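Local coordinates for P35 antigen (Borrelia burgdorferi, PDB 4ALY), which is an outer surface lipoprotein of the Lyme disease agent, critical to ensure infection after a tick bite, at residues V121-S125 against H126-E130; E91-S94 against S95-E98; E131-M134 against L135-L139. All coordinates share one frame; numbering follows the deposited sequence.

Contact 1. Residues V121-S125 against H126-E130; sequences VHFDS and HEYTE
A type I beta turn from His-122 to Ser-125 leads into helix 129-137, and Tyr-128, at the N-cap position of that helix, folds its ring back against Val-121, His-122 and Phe-123. With CG anti to the carbonyl carbon (chi1 -65°), the Tyr-128 ring is carried towards the loop. Tyr-128 CB lies 3.4 Å from Phe-123 O and 3.8 Å from Phe-123 CD1. The two rings are inclined at 37° with centroids 5.7 Å apart, an oblique meeting that is neither a stack nor edge-to-face; contact is made by one corner of the phenylalanine against the root of the tyrosine ring. Further out, Val-121 CG2 reaches the rim of the same ring near its plane, 3.7 Å from Tyr-128 CE2. Glu-127 OE1, carried out by an extended chain, lies 3.4 Å from Val-121 CG2, and Glu-127 CG lies above one face of the Tyr-128 ring, toward its rim. The carbonyl of Ser-125 takes a backbone bond at the entry to the helix: Tyr-128 N donates to Ser-125 O at 2.9 Å and 170°. A bond from Glu-127 N to Ser-125 OG is doubtful, because that nitrogen is crowded in the model. Thr-129 OG1 adds a side-chain bond back to His-126 O at 2.8 Å. Around this junction, Phe-110 of helix 106-110 meets Phe-123 edge-to-face, Arg-106 of the same helix forms a salt bridge with Asp-124, and Arg-132, in the first turn of helix 129-137, bonds to Phe-123 O.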
loop_
_atom_site.group_PDB
_atom_site.type_symbol
_atom_site.label_atom_id
_atom_site.label_comp_id
_atom_site.label_asym_id
_atom_site.label_seq_id
_atom_site.Cartn_x
_atom_site.Cartn_y
_atom_site.Cartn_z
ATOM N N VAL A 121 -16.997 -12.487 -3.067
ATOM C CA VAL A 121 -16.689 -12.926 -1.686
ATOM C C VAL A 121 -16.018 -11.744 -0.958
ATOM O O VAL A 121 -15.470 -10.845 -1.586
ATOM C CB VAL A 121 -15.743 -14.181 -1.681
ATOM C CG1 VAL A 121 -16.525 -15.448 -1.991
ATOM C CG2 VAL A 121 -14.571 -14.015 -2.676
ATOM N N HIS A 122 -16.086 -11.727 0.360
ATOM C CA HIS A 122 -15.398 -10.716 1.176
ATOM C C HIS A 122 -13.887 -10.900 1.144
ATOM O O HIS A 122 -13.371 -11.936 0.738
ATOM C CB HIS A 122 -15.891 -10.835 2.595
ATOM C CG HIS A 122 -17.370 -10.575 2.749
ATOM N ND1 HIS A 122 -18.251 -11.546 3.071
ATOM C CD2 HIS A 122 -18.112 -9.404 2.607
ATOM C CE1 HIS A 122 -19.489 -11.021 3.150
ATOM N NE2 HIS A 122 -19.409 -9.722 2.833
ATOM N N PHE A 123 -13.176 -9.890 1.602
ATOM C CA PHE A 123 -11.704 -9.820 1.541
ATOM C C PHE A 123 -10.988 -10.845 2.433
ATOM O O PHE A 123 -9.796 -11.122 2.269
ATOM C CB PHE A 123 -11.356 -8.388 1.904
ATOM C CG PHE A 123 -9.961 -7.966 1.562
ATOM C CD1 PHE A 123 -9.528 -7.946 0.283
ATOM C CD2 PHE A 123 -9.114 -7.532 2.558
ATOM C CE1 PHE A 123 -8.211 -7.537 0.006
ATOM C CE2 PHE A 123 -7.848 -7.126 2.287
ATOM C CZ PHE A 123 -7.400 -7.095 1.012
ATOM N N ASP A 124 -11.739 -11.463 3.340
ATOM C CA ASP A 124 -11.182 -12.540 4.120
ATOM C C ASP A 124 -11.037 -13.830 3.323
ATOM O O ASP A 124 -10.412 -14.767 3.812
ATOM C CB ASP A 124 -11.953 -12.770 5.443
ATOM C CG ASP A 124 -13.298 -13.541 5.261
ATOM O OD1 ASP A 124 -14.003 -13.382 4.249
ATOM O OD2 ASP A 124 -13.660 -14.276 6.188
ATOM N N SER A 125 -11.565 -13.902 2.107
ATOM C CA SER A 125 -11.555 -15.208 1.435
ATOM C C SER A 125 -10.126 -15.681 0.922
ATOM O O SER A 125 -9.281 -14.844 0.639
ATOM C CB SER A 125 -12.568 -15.200 0.274
ATOM O OG SER A 125 -12.076 -16.109 -0.754
ATOM N N HIS A 126 -9.903 -16.987 0.731
ATOM C CA HIS A 126 -8.636 -17.491 0.127
ATOM C C HIS A 126 -8.326 -16.766 -1.184
ATOM O O HIS A 126 -7.204 -16.714 -1.651
ATOM C CB HIS A 126 -8.704 -18.999 -0.071
ATOM C CG HIS A 126 -7.400 -19.626 -0.559
ATOM N ND1 HIS A 126 -7.098 -19.784 -1.892
ATOM C CD2 HIS A 126 -6.304 -20.157 0.154
ATOM C CE1 HIS A 126 -5.886 -20.370 -2.010
ATOM N NE2 HIS A 126 -5.397 -20.590 -0.760
ATOM N N GLU A 127 -9.319 -16.130 -1.777
ATOM C CA GLU A 127 -9.108 -15.541 -3.075
ATOM C C GLU A 127 -8.315 -14.246 -2.964
ATOM O O GLU A 127 -7.795 -13.774 -3.936
ATOM C CB GLU A 127 -10.477 -15.323 -3.760
ATOM C CG GLU A 127 -10.408 -14.526 -5.047
ATOM C CD GLU A 127 -11.748 -14.188 -5.713
ATOM O OE1 GLU A 127 -12.788 -14.841 -5.439
ATOM O OE2 GLU A 127 -11.769 -13.250 -6.567
ATOM N N TYR A 128 -8.251 -13.674 -1.771
ATOM C CA TYR A 128 -7.589 -12.402 -1.523
ATOM C C TYR A 128 -6.359 -12.556 -0.640
ATOM O O TYR A 128 -5.874 -11.587 -0.073
ATOM C CB TYR A 128 -8.590 -11.420 -0.929
ATOM C CG TYR A 128 -9.648 -11.128 -1.938
ATOM C CD1 TYR A 128 -9.375 -10.311 -3.010
ATOM C CD2 TYR A 128 -10.912 -11.719 -1.854
ATOM C CE1 TYR A 128 -10.316 -10.071 -3.999
ATOM C CE2 TYR A 128 -11.866 -11.473 -2.820
ATOM C CZ TYR A 128 -11.558 -10.657 -3.901
ATOM O OH TYR A 128 -12.495 -10.372 -4.889
ATOM N N THR A 129 -5.864 -13.790 -0.519
ATOM C CA THR A 129 -4.581 -14.044 0.145
ATOM C C THR A 129 -3.484 -13.045 -0.272
ATOM O O THR A 129 -2.933 -12.310 0.593
ATOM C CB THR A 129 -4.096 -15.490 -0.129
ATOM O OG1 THR A 129 -5.144 -16.403 0.200
ATOM C CG2 THR A 129 -2.853 -15.805 0.689
ATOM N N GLU A 130 -3.197 -13.006 -1.581
ATOM C CA GLU A 130 -2.215 -12.047 -2.126
ATOM C C GLU A 130 -2.417 -10.575 -1.721
ATOM O O GLU A 130 -1.478 -9.903 -1.245
ATOM C CB GLU A 130 -2.134 -12.124 -3.617
ATOM C CG GLU A 130 -0.776 -12.545 -4.130
ATOM C CD GLU A 130 -0.257 -11.566 -5.189
ATOM O OE1 GLU A 130 -0.999 -10.614 -5.521
ATOM O OE2 GLU A 130 0.895 -11.714 -5.678
#

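Contact 2. Residues E91-S94 against S95-E98; sequences EMDS and SRGE
Arg-96 reaches back to Asp-93 at the C-terminal end of helix 70-95, where the chain turns off the helix through Gly-97, the first residue to leave helical geometry and one with positive phi. The ionic part is a salt bridge between Arg-96 NE and Asp-93 OD1, 3.1 Å apart, with an N-H...O angle of 155°. The guanidinium uses its edge, since OD1 lies close to its plane, whereas the carboxylate is met on its anti side and the two planes are turned 53° apart. The arginine CG is anti to the carbonyl carbon (chi1 -63°) and the chain is extended from CG to NE, which turns it back to Asp-93 and presents NE rather than the terminal nitrogens. The other carboxylate oxygen, OD2, is bonded to Thr-137 OG1 of helix 129-137. Asp-93 is thus held at both oxygens, which would tend to fix its rotation; the charge of Arg-96 probably favours its ionised form.

Backbone hydrogen bonding shortens here from the i+4 to the i+3 pattern. Ser-95 N donates to Met-92 O at 2.8 Å and Arg-96 N to Asp-93 O at 2.9 Å. The i+4 alternatives, Ser-95 N to Glu-91 O and Arg-96 N to Met-92 O, are weak. The methylenes of the arginine stem lie against oxygens of the aspartate: Arg-96 CB is 3.3 Å from Asp-93 O and Arg-96 CD 3.7 Å from Asp-93 OD1. One water ties the helix end to the departing chain: it donates to Gly-97 O at 3.0 Å and, weakly, to Asp-93 O.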
loop_
_atom_site.group_PDB
_atom_site.type_symbol
_atom_site.label_atom_id
_atom_site.label_comp_id
_atom_site.label_asym_id
_atom_site.label_seq_id
_atom_site.Cartn_x
_atom_site.Cartn_y
_atom_site.Cartn_z
ATOM N N GLU A 91 8.487 -11.661 -1.400
ATOM C CA GLU A 91 8.465 -13.134 -1.345
ATOM C C GLU A 91 8.703 -13.634 0.085
ATOM O O GLU A 91 8.094 -14.607 0.511
ATOM C CB GLU A 91 9.482 -13.764 -2.312
ATOM C CG GLU A 91 9.064 -13.794 -3.785
ATOM C CD GLU A 91 10.242 -13.683 -4.764
ATOM O OE1 GLU A 91 11.438 -13.626 -4.369
ATOM O OE2 GLU A 91 9.960 -13.652 -5.969
ATOM N N MET A 92 9.569 -12.942 0.813
ATOM C CA MET A 92 9.839 -13.236 2.212
ATOM C C MET A 92 8.492 -13.048 2.978
ATOM O O MET A 92 8.017 -13.986 3.653
ATOM C CB MET A 92 10.930 -12.267 2.735
ATOM C CG MET A 92 11.919 -12.743 3.797
ATOM S SD MET A 92 13.326 -11.547 3.914
ATOM C CE MET A 92 14.247 -11.868 2.401
ATOM N N ASP A 93 7.883 -11.856 2.849
ATOM C CA ASP A 93 6.612 -11.552 3.450
ATOM C C ASP A 93 5.550 -12.577 3.089
ATOM O O ASP A 93 4.775 -13.037 3.919
ATOM C CB ASP A 93 6.141 -10.170 3.059
ATOM C CG ASP A 93 6.885 -9.111 3.797
ATOM O OD1 ASP A 93 7.671 -9.521 4.691
ATOM O OD2 ASP A 93 6.682 -7.899 3.505
ATOM N N SER A 94 5.560 -12.959 1.841
ATOM C CA SER A 94 4.607 -13.900 1.380
ATOM C C SER A 94 4.780 -15.242 2.060
ATOM O O SER A 94 3.822 -16.022 2.168
ATOM C CB SER A 94 4.784 -14.053 -0.104
ATOM O OG SER A 94 4.098 -15.152 -0.495
ATOM N N SER A 95 5.971 -15.559 2.534
ATOM C CA SER A 95 6.065 -16.846 3.165
ATOM C C SER A 95 5.782 -16.770 4.681
ATOM O O SER A 95 5.702 -17.794 5.347
ATOM C CB SER A 95 7.400 -17.495 2.828
ATOM O OG SER A 95 8.356 -16.921 3.676
ATOM N N ARG A 96 5.544 -15.561 5.208
ATOM C CA ARG A 96 5.096 -15.378 6.588
ATOM C C ARG A 96 3.711 -15.890 6.924
ATOM O O ARG A 96 3.462 -16.243 8.086
ATOM C CB ARG A 96 5.277 -13.925 7.041
ATOM C CG ARG A 96 6.744 -13.469 7.046
ATOM C CD ARG A 96 6.831 -11.972 7.291
ATOM N NE ARG A 96 8.170 -11.398 7.091
ATOM C CZ ARG A 96 9.231 -11.560 7.899
ATOM N NH1 ARG A 96 9.179 -12.304 9.000
ATOM N NH2 ARG A 96 10.366 -10.972 7.602
ATOM N N GLY A 97 2.848 -16.044 5.905
ATOM C CA GLY A 97 1.442 -16.461 6.078
ATOM C C GLY A 97 0.752 -15.460 6.971
ATOM O O GLY A 97 1.128 -14.309 7.010
ATOM N N GLU A 98 -0.136 -15.931 7.825
ATOM C CA GLU A 98 -0.917 -15.036 8.669
ATOM C C GLU A 98 -1.680 -16.019 9.487
ATOM O O GLU A 98 -1.833 -17.165 9.060
ATOM C CB GLU A 98 -1.895 -14.162 7.791
ATOM C CG GLU A 98 -3.046 -14.924 7.102
ATOM C CD GLU A 98 -3.696 -14.168 5.920
ATOM O OE1 GLU A 98 -4.135 -12.976 6.031
ATOM O OE2 GLU A 98 -3.783 -14.794 4.854
HETATM O O HOH W 1 1.429 -13.617 4.143
#

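Contact 3. Residues E131-M134 against L135-L139; sequences ERRM and LYTSL
Tyr-136 lays one face of its ring over Arg-132 O, which sits 3.3 Å above the plane and over its centre. The same oxygen takes the helical bond from Tyr-136 N (3.0 Å). The two side chains run side by side in one direction, and the phenol OH of Tyr-136 ends 3.4 Å from Arg-132 CD. Glu-98 binds both polar ends, as a salt bridge with Arg-132 NH1 and a hydrogen bond with Tyr-136 OH; Arg-132 NH2 also serves Phe-123 O.

The next residue, Arg-133, starts with CG anti to its backbone nitrogen (chi1 -161°), then bends at chi2 and chi3, which folds the guanidinium back to Thr-137. Arg-133 NH1 donates to Thr-137 OG1 at 2.6 Å and 145°, the hydroxyl lying at the guanidinium edge in its plane. The backbone repeats the link, Thr-137 N meeting Arg-133 O at 2.8 Å and 175°. Ser-138 OG donates to Leu-135 O at 2.7 Å and is itself bonded to Trp-220.

This largely buried segment packs between other helices: Phe-110 of helix 106-110 touches Arg-132, Leu-135 and Tyr-136; helix 163-189 meets Glu-131, Met-134 and Thr-137, with Glu-182 salt-bridged to Arg-133; and Ile-146 of helix 143-157 touches Tyr-136 and Leu-139.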
loop_
_atom_site.group_PDB
_atom_site.type_symbol
_atom_site.label_atom_id
_atom_site.label_comp_id
_atom_site.label_asym_id
_atom_site.label_seq_id
_atom_site.Cartn_x
_atom_site.Cartn_y
_atom_site.Cartn_z
ATOM N N GLU A 131 -3.631 -10.082 -1.903
ATOM C CA GLU A 131 -3.972 -8.711 -1.608
ATOM C C GLU A 131 -3.888 -8.412 -0.093
ATOM O O GLU A 131 -3.365 -7.393 0.370
ATOM C CB GLU A 131 -5.382 -8.468 -2.098
ATOM C CG GLU A 131 -5.463 -8.352 -3.585
ATOM C CD GLU A 131 -5.800 -9.662 -4.259
ATOM O OE1 GLU A 131 -5.723 -10.778 -3.659
ATOM O OE2 GLU A 131 -6.144 -9.557 -5.446
ATOM N N ARG A 132 -4.346 -9.334 0.694
ATOM C CA ARG A 132 -4.094 -9.211 2.089
ATOM C C ARG A 132 -2.562 -9.036 2.422
ATOM O O ARG A 132 -2.173 -8.104 3.146
ATOM C CB ARG A 132 -4.684 -10.393 2.766
ATOM C CG ARG A 132 -5.962 -10.133 3.470
ATOM C CD ARG A 132 -6.221 -11.350 4.370
ATOM N NE ARG A 132 -7.184 -11.960 3.527
ATOM C CZ ARG A 132 -7.244 -13.212 3.113
ATOM N NH1 ARG A 132 -6.418 -14.162 3.551
ATOM N NH2 ARG A 132 -8.269 -13.469 2.319
ATOM N N ARG A 133 -1.722 -9.923 1.903
ATOM C CA ARG A 133 -0.256 -9.892 2.053
ATOM C C ARG A 133 0.332 -8.506 1.659
ATOM O O ARG A 133 1.113 -7.858 2.459
ATOM C CB ARG A 133 0.408 -11.063 1.267
ATOM C CG ARG A 133 1.869 -11.390 1.720
ATOM C CD ARG A 133 2.879 -10.362 1.170
ATOM N NE ARG A 133 2.738 -10.214 -0.269
ATOM C CZ ARG A 133 3.173 -9.155 -0.925
ATOM N NH1 ARG A 133 3.709 -8.182 -0.231
ATOM N NH2 ARG A 133 3.049 -9.040 -2.241
ATOM N N MET A 134 -0.100 -7.986 0.503
ATOM C CA MET A 134 0.372 -6.651 0.012
ATOM C C MET A 134 -0.068 -5.601 1.026
ATOM O O MET A 134 0.667 -4.719 1.373
ATOM C CB MET A 134 -0.187 -6.355 -1.371
ATOM C CG MET A 134 0.810 -6.473 -2.515
ATOM S SD MET A 134 -0.050 -6.835 -4.046
ATOM C CE MET A 134 1.237 -7.553 -5.084
ATOM N N LEU A 135 -1.264 -5.727 1.568
ATOM C CA LEU A 135 -1.649 -4.785 2.572
ATOM C C LEU A 135 -0.678 -4.847 3.806
ATOM O O LEU A 135 -0.315 -3.803 4.368
ATOM C CB LEU A 135 -3.064 -5.093 3.008
ATOM C CG LEU A 135 -3.610 -4.244 4.143
ATOM C CD1 LEU A 135 -3.622 -2.738 3.775
ATOM C CD2 LEU A 135 -5.030 -4.794 4.444
ATOM N N TYR A 136 -0.277 -6.062 4.226
ATOM C CA TYR A 136 0.554 -6.210 5.432
ATOM C C TYR A 136 1.952 -5.644 5.149
ATOM O O TYR A 136 2.528 -4.944 5.979
ATOM C CB TYR A 136 0.668 -7.691 5.848
ATOM C CG TYR A 136 -0.622 -8.442 6.131
ATOM C CD1 TYR A 136 -1.736 -7.807 6.695
ATOM C CD2 TYR A 136 -0.733 -9.796 5.831
ATOM C CE1 TYR A 136 -2.902 -8.504 6.990
ATOM C CE2 TYR A 136 -1.904 -10.496 6.067
ATOM C CZ TYR A 136 -2.988 -9.838 6.686
ATOM O OH TYR A 136 -4.167 -10.535 6.968
ATOM N N THR A 137 2.487 -5.956 3.973
ATOM C CA THR A 137 3.719 -5.405 3.498
ATOM C C THR A 137 3.675 -3.870 3.453
ATOM O O THR A 137 4.715 -3.232 3.709
ATOM C CB THR A 137 4.030 -5.982 2.114
ATOM O OG1 THR A 137 4.126 -7.401 2.244
ATOM C CG2 THR A 137 5.324 -5.497 1.563
ATOM N N SER A 138 2.485 -3.283 3.242
ATOM C CA SER A 138 2.392 -1.832 3.078
ATOM C C SER A 138 2.641 -1.171 4.395
ATOM O O SER A 138 2.858 0.049 4.492
ATOM C CB SER A 138 1.036 -1.421 2.468
ATOM O OG SER A 138 0.004 -1.320 3.438
ATOM N N LEU A 139 2.557 -1.976 5.436
ATOM C CA LEU A 139 2.823 -1.491 6.791
ATOM C C LEU A 139 4.148 -2.186 7.233
ATOM O O LEU A 139 4.329 -2.509 8.430
ATOM C CB LEU A 139 1.608 -1.853 7.716
ATOM C CG LEU A 139 0.320 -1.025 7.573
ATOM C CD1 LEU A 139 -1.037 -1.643 8.057
ATOM C CD2 LEU A 139 0.580 0.341 8.188
#

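Overall arrangement
Along the chain the order is contact 2, contact 1, contact 3, in a mainly helical protein that has no strand. Contact 2 lies at the end of helix 70-95, contact 1 at the start of helix 129-137, and contact 3 on that short helix itself, about 7 Å from the centre of the chain. Centres of contacts 2 and 3 are about 10 Å apart, those of contacts 1 and 3 about 13 Å, and those of contacts 1 and 2 about 16 Å; this last pair does not touch. Helix 129-137 therefore joins the other two, its polar side chains bonding to the loop 121-125 and to residues 91-98.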